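Local coordinates for acetate kinase (Entamoeba histolytica, PDB 4H0O) that catalyses the pyrophosphate-dependent interconversion of acetate and acetyl phosphate, at the interface of chains A and B. Numbering follows the deposited sequence. Chains: chain A/B, Acetate kinase.

The interface of chains A and B. Residues chain A 236-237, 246-248, 253; chain B 168, 250.
B:Pro250 presses its ring into a surface formed by A:Gly246 and A:Ile248, at the two-fold interface of acetate kinase, an ASKHA-superfamily enzyme of the acetokinase family, whose members typically work as homodimers. The proline loses 66 Å² of surface here, far more than any of the chain A residues around it. Its ring atom CG faces the carbonyl of A:Gly246, 3.5 Å from O, and packs 4.0 Å from CG1 of A:Ile248. With chi1 at 58°, A:Ile248 holds CG1 between its backbone N and carbonyl carbon and CG2 anti to that carbon; its two branches therefore part, CG1 towards the proline and CG2 towards B:Tyr168. B:Tyr168 turns its CD1–CE1 side to the isoleucine, CD1 lying 3.8 Å from A:Ile248 CG2. CA and CG2 of A:Ile248 approach obliquely, raised above the ring plane but beyond the CD1–CE1 bond, so the tyrosine borders them and does not lie over them. Its phenol OH points away from A:Ile248, leaving the ring carbons to make the contact. No N or O of one chain comes within bonding reach of the other in this patch, whose centre is about 20 Å from the predicted active-site residue A:Asp154.

Around the rest of the proline the contacts are sparser. A:Leu236, with CG anti to the backbone N (chi1 -177°), brings CD2 only to 4.2 Å from CB of B:Pro250, and A:Ala237 offers its methyl at a similar distance from CD. A:Asp247 crosses the ring nearly at a right angle, its carboxylate OD1 4.1 Å from CD of B:Pro250, and hides little surface. On the A:Ile248 side, near the start of helix 251-260 in chain A, A:Pro253 touches the proline's own carbonyl, its CG 3.7 Å from B:Pro250 O.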
loop_
_atom_site.group_PDB
_atom_site.type_symbol
_atom_site.label_atom_id
_atom_site.label_comp_id
_atom_site.label_asym_id
_atom_site.label_seq_id
_atom_site.Cartn_x
_atom_site.Cartn_y
_atom_site.Cartn_z
ATOM N N LEU A 236 -4.557 9.992 -6.993
ATOM C CA LEU A 236 -3.116 9.944 -6.769
ATOM C C LEU A 236 -2.706 8.563 -6.257
ATOM O O LEU A 236 -1.572 8.127 -6.447
ATOM C CB LEU A 236 -2.718 11.018 -5.749
ATOM C CG LEU A 236 -1.237 11.191 -5.405
ATOM C CD1 LEU A 236 -0.465 11.530 -6.657
ATOM C CD2 LEU A 236 -1.022 12.270 -4.353
ATOM N N ALA A 237 -3.649 7.874 -5.622
ATOM C CA ALA A 237 -3.376 6.617 -4.923
ATOM C C ALA A 237 -3.116 5.425 -5.850
ATOM O O ALA A 237 -3.598 5.387 -6.985
ATOM C CB ALA A 237 -4.525 6.295 -3.979
ATOM N N GLY A 246 1.624 7.509 -6.819
ATOM C CA GLY A 246 0.936 6.308 -6.378
ATOM C C GLY A 246 1.054 6.165 -4.870
ATOM O O GLY A 246 1.376 7.137 -4.177
ATOM N N ASP A 247 0.799 4.965 -4.357
ATOM C CA ASP A 247 0.913 4.720 -2.922
ATOM C C ASP A 247 2.348 4.923 -2.415
ATOM O O ASP A 247 3.290 4.301 -2.908
ATOM C CB ASP A 247 0.408 3.315 -2.568
ATOM C CG ASP A 247 -1.112 3.186 -2.683
ATOM O OD1 ASP A 247 -1.819 4.218 -2.652
ATOM O OD2 ASP A 247 -1.602 2.042 -2.796
ATOM N N ILE A 248 2.503 5.813 -1.438
ATOM C CA ILE A 248 3.793 6.067 -0.801
ATOM C C ILE A 248 3.624 6.153 0.712
ATOM O O ILE A 248 2.498 6.191 1.216
ATOM C CB ILE A 248 4.413 7.393 -1.277
ATOM C CG1 ILE A 248 3.458 8.552 -0.989
ATOM C CG2 ILE A 248 4.788 7.328 -2.759
ATOM C CD1 ILE A 248 4.022 9.913 -1.341
ATOM N N PRO A 253 4.411 12.967 2.438
ATOM C CA PRO A 253 3.732 14.214 2.070
ATOM C C PRO A 253 3.780 15.230 3.204
ATOM O O PRO A 253 3.840 16.428 2.941
ATOM C CB PRO A 253 2.285 13.771 1.843
ATOM C CG PRO A 253 2.383 12.344 1.463
ATOM C CD PRO A 253 3.535 11.794 2.251
ATOM N N TYR B 168 10.656 5.264 -3.539
ATOM C CA TYR B 168 9.318 5.751 -3.843
ATOM C C TYR B 168 9.325 6.552 -5.146
ATOM O O TYR B 168 10.286 7.262 -5.445
ATOM C CB TYR B 168 8.780 6.597 -2.688
ATOM C CG TYR B 168 8.507 5.796 -1.438
ATOM C CD1 TYR B 168 7.429 4.921 -1.376
ATOM C CD2 TYR B 168 9.321 5.913 -0.317
ATOM C CE1 TYR B 168 7.170 4.184 -0.241
ATOM C CE2 TYR B 168 9.069 5.178 0.829
ATOM C CZ TYR B 168 7.990 4.315 0.859
ATOM O OH TYR B 168 7.725 3.578 1.989
ATOM N N PRO B 250 -2.314 8.924 -0.106
ATOM C CA PRO B 250 -1.318 9.971 0.173
ATOM C C PRO B 250 -1.908 11.381 0.209
ATOM O O PRO B 250 -1.298 12.287 0.786
ATOM C CB PRO B 250 -0.344 9.849 -1.005
ATOM C CG PRO B 250 -0.488 8.442 -1.472
ATOM C CD PRO B 250 -1.939 8.099 -1.267
#